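Local coordinates for ABC transporter sugar binding protein (Xanthomonas axonopodis pv. citri, PDB 3UOR), which probably binds maltose or a related sugar in the periplasm and hands it to a membrane ABC transporter for uptake, at residues 252-257 with 282-287; 152-157 with 259-264; 207-212 with 411-416. One frame throughout, in Å; residues are numbered along the deposited sequence.

Contacts 1 and 2 are neighbours, their centres about 7 Å apart, and touch: E253 lies against Y259, and F254 against A260. Helix 250-256 packs on strand 284-287 and helix 151-156 on strand 259-264, and both strands pair antiparallel with strand 134-150 of the mixed sheet. R150 at the end of that strand serves both, bonding F254 O and D152. Along the chain their segments alternate: 152-157, 252-257, 259-264, 282-287. Contact 3 lies about 40 Å from contact 1 and 38 Å from contact 2, centre to centre. In sequence its segments enclose contact 1 and alternate with those of contact 2; they tie a small hairpin to the C-terminal helices of this periplasmic binding protein fold.

Contact 1. Residues 252-257 with 282-287; sequences YEFFNG and GNWGTA
F255 points the edge of its ring at a face of the W284 indole in a T-shaped (edge-to-face) pair. The F255 ring and the five-membered ring of W284 stand with centroids 5.2 Å apart and planes at 80°. The touch is made by the CE1-CZ edge of the phenyl ring: F255 CE1 reaches W284 CD1 at 3.7 Å, and F255 CZ lies 4.0 Å from W284 NE1, so the edge sits over the five-membered ring. W284 holds CG between its backbone N and carbonyl carbon (chi1 64°), which presents the indole to the helix; its NE1 is satisfied by Q276 OE1. F254 uses another part of the same tryptophan. With CG anti to the backbone N (chi1 175°), its ring meets W284 CB at the ring edge, F254 CE2 to W284 CB being 3.8 Å, and the two side chains cross at about a right angle. The fold here is the alpha/beta arrangement of a periplasmic binding protein: helix 250-256 lies near the start of strand 284-287, which pairs antiparallel with strand 134-150. G257 closes the helix in a Schellman motif, its N bonding F254 O at 3.1 Å. The two phenylalanines also brace each other, since the edge of F254 leans on one face of F255, with F254 CD2 3.7 Å above the F255 ring plane and toward its rim. F272 of helix 267-275 adds a further ring that meets both F254 and W284.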
loop_
_atom_site.group_PDB
_atom_site.type_symbol
_atom_site.label_atom_id
_atom_site.label_comp_id
_atom_site.label_asym_id
_atom_site.label_seq_id
_atom_site.Cartn_x
_atom_site.Cartn_y
_atom_site.Cartn_z
ATOM N N TYR A 252 -1.155 12.743 -18.435
ATOM C CA TYR A 252 -1.199 13.137 -19.838
ATOM C C TYR A 252 -0.516 12.135 -20.759
ATOM O O TYR A 252 -1.053 11.807 -21.810
ATOM C CB TYR A 252 -0.671 14.553 -20.026
ATOM C CG TYR A 252 -1.608 15.554 -19.393
ATOM C CD1 TYR A 252 -2.970 15.546 -19.708
ATOM C CD2 TYR A 252 -1.150 16.487 -18.466
ATOM C CE1 TYR A 252 -3.843 16.448 -19.133
ATOM C CE2 TYR A 252 -2.021 17.395 -17.883
ATOM C CZ TYR A 252 -3.364 17.367 -18.223
ATOM O OH TYR A 252 -4.236 18.263 -17.655
ATOM N N GLU A 253 0.640 11.618 -20.354
ATOM C CA GLU A 253 1.299 10.573 -21.135
ATOM C C GLU A 253 0.377 9.370 -21.345
ATOM O O GLU A 253 0.323 8.790 -22.438
ATOM C CB GLU A 253 2.609 10.145 -20.475
ATOM C CG GLU A 253 3.666 11.241 -20.424
ATOM C CD GLU A 253 4.224 11.610 -21.797
ATOM O OE1 GLU A 253 5.363 12.122 -21.840
ATOM O OE2 GLU A 253 3.542 11.385 -22.826
ATOM N N PHE A 254 -0.357 9.010 -20.296
ATOM C CA PHE A 254 -1.309 7.905 -20.348
ATOM C C PHE A 254 -2.383 8.192 -21.392
ATOM O O PHE A 254 -2.627 7.374 -22.287
ATOM C CB PHE A 254 -1.915 7.703 -18.959
ATOM C CG PHE A 254 -3.003 6.658 -18.881
ATOM C CD1 PHE A 254 -2.700 5.332 -18.631
ATOM C CD2 PHE A 254 -4.341 7.024 -18.967
ATOM C CE1 PHE A 254 -3.718 4.379 -18.503
ATOM C CE2 PHE A 254 -5.362 6.077 -18.850
ATOM C CZ PHE A 254 -5.052 4.760 -18.615
ATOM N N PHE A 255 -3.009 9.364 -21.298
ATOM C CA PHE A 255 -4.060 9.742 -22.247
ATOM C C PHE A 255 -3.499 10.110 -23.636
ATOM O O PHE A 255 -4.235 10.184 -24.620
ATOM C CB PHE A 255 -4.912 10.883 -21.688
ATOM C CG PHE A 255 -5.799 10.473 -20.540
ATOM C CD1 PHE A 255 -6.690 9.428 -20.679
ATOM C CD2 PHE A 255 -5.750 11.144 -19.337
ATOM C CE1 PHE A 255 -7.503 9.046 -19.631
ATOM C CE2 PHE A 255 -6.568 10.773 -18.289
ATOM C CZ PHE A 255 -7.444 9.724 -18.438
ATOM N N ASN A 256 -2.190 10.327 -23.701
ATOM C CA ASN A 256 -1.515 10.554 -24.969
ATOM C C ASN A 256 -1.107 9.256 -25.639
ATOM O O ASN A 256 -0.680 9.265 -26.787
ATOM C CB ASN A 256 -0.286 11.445 -24.778
ATOM C CG ASN A 256 -0.632 12.920 -24.796
ATOM O OD1 ASN A 256 -1.654 13.319 -25.366
ATOM N ND2 ASN A 256 0.216 13.742 -24.174
ATOM N N GLY A 257 -1.225 8.141 -24.925
ATOM C CA GLY A 257 -0.934 6.849 -25.516
ATOM C C GLY A 257 0.540 6.454 -25.504
ATOM O O GLY A 257 0.918 5.478 -26.151
ATOM N N GLY A 282 -14.889 6.846 -20.011
ATOM C CA GLY A 282 -15.130 5.419 -20.169
ATOM C C GLY A 282 -14.207 4.631 -21.102
ATOM O O GLY A 282 -14.463 3.457 -21.371
ATOM N N ASN A 283 -13.145 5.256 -21.603
ATOM C CA ASN A 283 -12.136 4.527 -22.365
ATOM C C ASN A 283 -10.904 4.140 -21.544
ATOM O O ASN A 283 -9.885 3.730 -22.097
ATOM C CB ASN A 283 -11.733 5.290 -23.628
ATOM C CG ASN A 283 -12.738 5.115 -24.748
ATOM O OD1 ASN A 283 -12.815 4.050 -25.368
ATOM N ND2 ASN A 283 -13.529 6.154 -25.004
ATOM N N TRP A 284 -10.998 4.267 -20.223
ATOM C CA TRP A 284 -9.950 3.760 -19.353
ATOM C C TRP A 284 -10.577 3.161 -18.110
ATOM O O TRP A 284 -11.705 3.489 -17.753
ATOM C CB TRP A 284 -8.970 4.869 -18.966
ATOM C CG TRP A 284 -9.611 5.953 -18.158
ATOM C CD1 TRP A 284 -10.388 6.977 -18.630
ATOM C CD2 TRP A 284 -9.542 6.125 -16.735
ATOM N NE1 TRP A 284 -10.794 7.772 -17.591
ATOM C CE2 TRP A 284 -10.296 7.270 -16.417
ATOM C CE3 TRP A 284 -8.940 5.408 -15.697
ATOM C CZ2 TRP A 284 -10.449 7.721 -15.118
ATOM C CZ3 TRP A 284 -9.091 5.857 -14.402
ATOM C CH2 TRP A 284 -9.840 7.004 -14.122
ATOM N N GLY A 285 -9.838 2.281 -17.451
ATOM C CA GLY A 285 -10.329 1.652 -16.253
ATOM C C GLY A 285 -9.218 1.137 -15.388
ATOM O O GLY A 285 -8.052 1.438 -15.630
ATOM N N THR A 286 -9.589 0.350 -14.385
ATOM C CA THR A 286 -8.632 -0.248 -13.485
ATOM C C THR A 286 -8.845 -1.761 -13.495
ATOM O O THR A 286 -9.966 -2.217 -13.681
ATOM C CB THR A 286 -8.857 0.284 -12.069
ATOM O OG1 THR A 286 -10.187 -0.024 -11.669
ATOM C CG2 THR A 286 -8.683 1.791 -12.024
ATOM N N ALA A 287 -7.779 -2.538 -13.308
ATOM C CA ALA A 287 -7.883 -3.994 -13.313
ATOM C C ALA A 287 -6.940 -4.536 -12.264
ATOM O O ALA A 287 -5.859 -4.006 -12.067
ATOM C CB ALA A 287 -7.525 -4.593 -14.706
#

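Contact 2. Residues 152-157 with 259-264; sequences DLLREA and YAFYLS
L153 and A260 bring the two backbones nearest each other, their CA atoms 6.2 Å apart where helix 151-156 passes the corner that the chain turns at A260. This short helix follows strand 134-150 and packs on the bend of strand 259-264, within the alpha/beta fold of a solute-binding protein. L153 directs its CB toward that corner and lays one methyl on it: L153 CD2 is 4.1 Å from A260 CB and equally far from A260 CA, so a single branch straddles the CA-CB bond of the alanine. The chi1 of L153, -91°, well off a staggered value, carries CD2 to A260. The second pair lies a residue further along each segment. L154, with CG anti to the backbone N (chi1 180°), brings CD1 to the edge of the F261 ring, near its plane and 4.3 Å from F261 CZ, so the methyl meets the rim of the ring and does not lie over a face. I176 of helix 166-180 touches A260 and F261, while M162 touches L154 and F261, so side chains from other parts of the fold help to close the cluster. Polar groups are met inside the helix or by neighbouring strands. E156 N bonds D152 O at 2.9 Å, and D152 OD1 receives a weak bond from L153 N at 2.8 Å while D152 OD2 makes a salt bridge to R150. Through the backbone, A260 bonds R150 and F261 bonds A186 and L188, as strand 259-264 runs antiparallel to 134-150 and parallel to 187-188 in the mixed sheet. The contact itself is thus wholly apolar: methyls meet a methyl and a ring rim at ordinary van der Waals spacing, and no polar bond between the two segments fixes how the side chains are turned.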
loop_
_atom_site.group_PDB
_atom_site.type_symbol
_atom_site.label_atom_id
_atom_site.label_comp_id
_atom_site.label_asym_id
_atom_site.label_seq_id
_atom_site.Cartn_x
_atom_site.Cartn_y
_atom_site.Cartn_z
ATOM N N ASP A 152 -9.444 1.500 -25.034
ATOM C CA ASP A 152 -9.301 1.617 -26.478
ATOM C C ASP A 152 -7.981 1.001 -26.958
ATOM O O ASP A 152 -7.976 0.194 -27.881
ATOM C CB ASP A 152 -9.431 3.080 -26.910
ATOM C CG ASP A 152 -8.472 4.003 -26.169
ATOM O OD1 ASP A 152 -7.951 3.602 -25.111
ATOM O OD2 ASP A 152 -8.242 5.138 -26.642
ATOM N N LEU A 153 -6.867 1.348 -26.320
ATOM C CA LEU A 153 -5.571 0.790 -26.726
ATOM C C LEU A 153 -5.528 -0.731 -26.540
ATOM O O LEU A 153 -4.916 -1.444 -27.326
ATOM C CB LEU A 153 -4.422 1.462 -25.967
ATOM C CG LEU A 153 -3.757 2.699 -26.594
ATOM C CD1 LEU A 153 -4.786 3.675 -27.114
ATOM C CD2 LEU A 153 -2.787 3.407 -25.626
ATOM N N LEU A 154 -6.186 -1.225 -25.493
ATOM C CA LEU A 154 -6.262 -2.662 -25.245
ATOM C C LEU A 154 -7.033 -3.362 -26.370
ATOM O O LEU A 154 -6.614 -4.415 -26.872
ATOM C CB LEU A 154 -6.944 -2.937 -23.905
ATOM C CG LEU A 154 -7.083 -4.409 -23.534
ATOM C CD1 LEU A 154 -5.716 -5.046 -23.322
ATOM C CD2 LEU A 154 -7.922 -4.538 -22.276
ATOM N N ARG A 155 -8.157 -2.764 -26.755
ATOM C CA ARG A 155 -8.997 -3.267 -27.841
ATOM C C ARG A 155 -8.267 -3.216 -29.191
ATOM O O ARG A 155 -8.371 -4.142 -30.001
ATOM C CB ARG A 155 -10.332 -2.487 -27.891
ATOM C CG ARG A 155 -11.210 -2.776 -29.131
ATOM C CD ARG A 155 -12.580 -2.102 -29.038
ATOM N NE ARG A 155 -12.553 -0.855 -28.281
ATOM C CZ ARG A 155 -13.077 -0.711 -27.064
ATOM N NH1 ARG A 155 -13.680 -1.750 -26.484
ATOM N NH2 ARG A 155 -13.001 0.468 -26.424
ATOM N N GLU A 156 -7.497 -2.157 -29.423
ATOM C CA GLU A 156 -6.745 -2.061 -30.666
ATOM C C GLU A 156 -5.705 -3.158 -30.763
ATOM O O GLU A 156 -5.414 -3.645 -31.851
ATOM C CB GLU A 156 -6.131 -0.675 -30.837
ATOM C CG GLU A 156 -7.226 0.370 -31.075
ATOM C CD GLU A 156 -6.736 1.797 -30.980
ATOM O OE1 GLU A 156 -5.503 2.021 -31.019
ATOM O OE2 GLU A 156 -7.600 2.693 -30.872
ATOM N N ALA A 157 -5.172 -3.578 -29.622
ATOM C CA ALA A 157 -4.209 -4.667 -29.638
ATOM C C ALA A 157 -4.933 -6.010 -29.726
ATOM O O ALA A 157 -4.296 -7.059 -29.786
ATOM C CB ALA A 157 -3.306 -4.612 -28.417
ATOM N N TYR A 259 1.948 5.030 -23.186
ATOM C CA TYR A 259 1.898 3.677 -22.644
ATOM C C TYR A 259 0.451 3.335 -22.335
ATOM O O TYR A 259 -0.322 4.214 -21.958
ATOM C CB TYR A 259 2.772 3.546 -21.385
ATOM C CG TYR A 259 2.713 4.739 -20.459
ATOM C CD1 TYR A 259 3.690 5.726 -20.507
ATOM C CD2 TYR A 259 1.681 4.881 -19.548
ATOM C CE1 TYR A 259 3.639 6.809 -19.682
ATOM C CE2 TYR A 259 1.615 5.975 -18.713
ATOM C CZ TYR A 259 2.598 6.936 -18.786
ATOM O OH TYR A 259 2.555 8.026 -17.948
ATOM N N ALA A 260 0.101 2.058 -22.490
ATOM C CA ALA A 260 -1.268 1.593 -22.314
ATOM C C ALA A 260 -1.657 1.312 -20.855
ATOM O O ALA A 260 -2.827 1.524 -20.457
ATOM C CB ALA A 260 -1.484 0.347 -23.165
ATOM N N PHE A 261 -0.692 0.808 -20.074
ATOM C CA PHE A 261 -0.905 0.498 -18.652
ATOM C C PHE A 261 -0.039 1.359 -17.749
ATOM O O PHE A 261 1.093 1.734 -18.091
ATOM C CB PHE A 261 -0.565 -0.968 -18.311
ATOM C CG PHE A 261 -1.291 -1.996 -19.136
ATOM C CD1 PHE A 261 -2.502 -1.708 -19.746
ATOM C CD2 PHE A 261 -0.765 -3.280 -19.269
ATOM C CE1 PHE A 261 -3.173 -2.674 -20.480
ATOM C CE2 PHE A 261 -1.425 -4.245 -20.004
ATOM C CZ PHE A 261 -2.632 -3.947 -20.608
ATOM N N TYR A 262 -0.561 1.614 -16.559
ATOM C CA TYR A 262 0.165 2.309 -15.518
ATOM C C TYR A 262 -0.137 1.568 -14.216
ATOM O O TYR A 262 -1.296 1.453 -13.812
ATOM C CB TYR A 262 -0.284 3.769 -15.463
ATOM C CG TYR A 262 0.357 4.616 -14.387
ATOM C CD1 TYR A 262 1.721 4.571 -14.148
ATOM C CD2 TYR A 262 -0.404 5.510 -13.649
ATOM C CE1 TYR A 262 2.306 5.368 -13.170
ATOM C CE2 TYR A 262 0.173 6.323 -12.660
ATOM C CZ TYR A 262 1.520 6.240 -12.428
ATOM O OH TYR A 262 2.079 7.034 -11.457
ATOM N N LEU A 263 0.904 1.034 -13.587
ATOM C CA LEU A 263 0.749 0.282 -12.356
ATOM C C LEU A 263 0.822 1.205 -11.142
ATOM O O LEU A 263 1.907 1.624 -10.754
ATOM C CB LEU A 263 1.825 -0.792 -12.276
ATOM C CG LEU A 263 1.502 -2.048 -11.464
ATOM C CD1 LEU A 263 2.601 -3.066 -11.643
ATOM C CD2 LEU A 263 1.313 -1.678 -9.987
ATOM N N SER A 264 -0.317 1.507 -10.517
ATOM C CA SER A 264 -0.318 2.513 -9.445
ATOM C C SER A 264 -1.544 2.427 -8.521
ATOM O O SER A 264 -2.348 1.496 -8.609
ATOM C CB SER A 264 -0.220 3.921 -10.064
ATOM O OG SER A 264 0.257 4.871 -9.132
#

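Contact 3. Residues 207-212 with 411-416; sequences RLLRDH and EILAKR
R416 sets CG anti to its own backbone N (chi1 172°) and runs fully extended from CG to NE, which carries the guanidinium across to the carbonyl of H212. There R416 NH2 gives H212 O a hydrogen bond of 2.8 Å, nearly straight at 165°, while R416 NE adds a weak one to the same oxygen at 3.4 Å. Two N-H groups along one edge of the guanidinium therefore fork onto a single acceptor, and H212 O lies close to the plane of the cation. Seen from the carbonyl, the NH2 donor is tilted 32° out of its plane. The strong NH2 bond, with the weak NE one, probably limits the rotation of the guanidinium; in the turn it meets, D211 and H212 both have positive phi. H212 contributes its backbone to the contact; its ring leads away, ND1 making a weak bond of 3.3 Å to D211 OD2. The apolar part of the contact is L209 against L413: L209 CD2 touches L413 CD1 at 4.1 Å, methyl against methyl, both side chains holding CG beside the backbone N. L413 is the N-cap residue of helix 414-422 and also the first residue to leave helix 398-412, so the leucine projects from the break between two successive helices. Residues 209-210 and 215-216 form a small antiparallel hairpin; R416 in the first turn of helix 414-422 meets H212 and N214 of its turn, and F420, a turn further on, meets the H212 ring; helix 377-394 reaches L413 through I380 and L208 through W377, and helix 195-202 packs on L208.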
loop_
_atom_site.group_PDB
_atom_site.type_symbol
_atom_site.label_atom_id
_atom_site.label_comp_id
_atom_site.label_asym_id
_atom_site.label_seq_id
_atom_site.Cartn_x
_atom_site.Cartn_y
_atom_site.Cartn_z
ATOM N N ARG A 207 8.599 -16.349 1.530
ATOM C CA ARG A 207 8.692 -15.089 2.241
ATOM C C ARG A 207 9.990 -14.375 1.808
ATOM O O ARG A 207 10.976 -15.032 1.481
ATOM C CB ARG A 207 8.727 -15.432 3.725
ATOM C CG ARG A 207 8.470 -14.315 4.700
ATOM C CD ARG A 207 8.574 -14.869 6.128
ATOM N NE ARG A 207 8.414 -13.821 7.120
ATOM C CZ ARG A 207 7.317 -13.086 7.243
ATOM N NH1 ARG A 207 6.284 -13.308 6.440
ATOM N NH2 ARG A 207 7.247 -12.142 8.176
ATOM N N LEU A 208 9.979 -13.044 1.786
ATOM C CA LEU A 208 11.153 -12.260 1.397
ATOM C C LEU A 208 12.272 -12.245 2.446
ATOM O O LEU A 208 13.405 -11.870 2.138
ATOM C CB LEU A 208 10.740 -10.837 1.037
ATOM C CG LEU A 208 10.072 -10.735 -0.332
ATOM C CD1 LEU A 208 9.573 -9.335 -0.594
ATOM C CD2 LEU A 208 11.048 -11.165 -1.428
ATOM N N LEU A 209 11.966 -12.633 3.684
ATOM C CA LEU A 209 13.007 -12.820 4.710
ATOM C C LEU A 209 12.919 -14.254 5.201
ATOM O O LEU A 209 11.932 -14.940 4.939
ATOM C CB LEU A 209 12.791 -11.869 5.893
ATOM C CG LEU A 209 12.778 -10.376 5.568
ATOM C CD1 LEU A 209 12.590 -9.577 6.860
ATOM C CD2 LEU A 209 14.097 -9.992 4.873
ATOM N N ARG A 210 13.932 -14.716 5.916
ATOM C CA ARG A 210 13.912 -16.091 6.397
ATOM C C ARG A 210 14.510 -16.188 7.781
ATOM O O ARG A 210 15.139 -15.244 8.268
ATOM C CB ARG A 210 14.692 -17.010 5.458
ATOM C CG ARG A 210 16.173 -16.604 5.326
ATOM C CD ARG A 210 16.900 -17.423 4.270
ATOM N NE ARG A 210 18.261 -16.939 4.100
ATOM C CZ ARG A 210 19.268 -17.274 4.896
ATOM N NH1 ARG A 210 19.054 -18.104 5.908
ATOM N NH2 ARG A 210 20.485 -16.772 4.684
ATOM N N ASP A 211 14.304 -17.347 8.401
ATOM C CA ASP A 211 14.914 -17.689 9.679
ATOM C C ASP A 211 14.638 -16.628 10.742
ATOM O O ASP A 211 15.539 -15.906 11.175
ATOM C CB ASP A 211 16.415 -17.943 9.510
ATOM C CG ASP A 211 17.068 -18.432 10.792
ATOM O OD1 ASP A 211 18.280 -18.190 10.983
ATOM O OD2 ASP A 211 16.367 -19.058 11.616
ATOM N N HIS A 212 13.379 -16.553 11.148
ATOM C CA HIS A 212 12.921 -15.614 12.161
ATOM C C HIS A 212 13.085 -14.191 11.672
ATOM O O HIS A 212 13.234 -13.256 12.469
ATOM C CB HIS A 212 13.645 -15.827 13.490
ATOM C CG HIS A 212 13.358 -17.151 14.118
ATOM N ND1 HIS A 212 14.236 -18.212 14.050
ATOM C CD2 HIS A 212 12.278 -17.597 14.802
ATOM C CE1 HIS A 212 13.717 -19.248 14.685
ATOM N NE2 HIS A 212 12.531 -18.900 15.153
ATOM N N GLU A 411 23.248 -7.354 6.557
ATOM C CA GLU A 411 23.845 -6.279 7.365
ATOM C C GLU A 411 22.781 -5.447 8.056
ATOM O O GLU A 411 22.859 -5.182 9.267
ATOM C CB GLU A 411 24.751 -5.380 6.507
ATOM C CG GLU A 411 25.819 -6.176 5.822
ATOM C CD GLU A 411 26.656 -5.353 4.865
ATOM O OE1 GLU A 411 26.219 -4.231 4.515
ATOM O OE2 GLU A 411 27.744 -5.849 4.465
ATOM N N ILE A 412 21.770 -5.031 7.301
ATOM C CA ILE A 412 20.665 -4.270 7.898
ATOM C C ILE A 412 20.048 -5.012 9.099
ATOM O O ILE A 412 19.743 -4.412 10.142
ATOM C CB ILE A 412 19.600 -3.931 6.832
ATOM C CG1 ILE A 412 20.171 -2.909 5.841
ATOM C CG2 ILE A 412 18.338 -3.416 7.489
ATOM C CD1 ILE A 412 19.399 -2.781 4.572
ATOM N N LEU A 413 19.923 -6.328 8.978
ATOM C CA LEU A 413 19.275 -7.132 10.018
ATOM C C LEU A 413 20.235 -7.568 11.116
ATOM O O LEU A 413 19.856 -8.336 11.996
ATOM C CB LEU A 413 18.614 -8.371 9.394
ATOM C CG LEU A 413 17.429 -8.089 8.451
ATOM C CD1 LEU A 413 16.994 -9.340 7.696
ATOM C CD2 LEU A 413 16.268 -7.515 9.241
ATOM N N ALA A 414 21.476 -7.087 11.075
ATOM C CA ALA A 414 22.482 -7.586 12.003
ATOM C C ALA A 414 22.115 -7.363 13.456
ATOM O O ALA A 414 22.366 -8.226 14.282
ATOM C CB ALA A 414 23.864 -6.958 11.717
ATOM N N LYS A 415 21.584 -6.190 13.795
ATOM C CA LYS A 415 21.259 -5.923 15.201
ATOM C C LYS A 415 20.104 -6.830 15.657
ATOM O O LYS A 415 20.165 -7.469 16.710
ATOM C CB LYS A 415 20.879 -4.466 15.392
ATOM C CG LYS A 415 20.501 -4.115 16.814
ATOM C CD LYS A 415 20.136 -2.640 16.883
ATOM C CE LYS A 415 19.826 -2.204 18.299
ATOM N NZ LYS A 415 19.657 -0.716 18.392
ATOM N N ARG A 416 19.059 -6.891 14.839
ATOM C CA ARG A 416 17.934 -7.791 15.106
ATOM C C ARG A 416 18.430 -9.225 15.314
ATOM O O ARG A 416 18.118 -9.852 16.313
ATOM C CB ARG A 416 16.933 -7.759 13.944
ATOM C CG ARG A 416 15.815 -8.815 14.061
ATOM C CD ARG A 416 14.936 -8.864 12.807
ATOM N NE ARG A 416 13.990 -9.970 12.908
ATOM C CZ ARG A 416 12.832 -9.893 13.558
ATOM N NH1 ARG A 416 12.471 -8.760 14.141
ATOM N NH2 ARG A 416 12.033 -10.944 13.619
#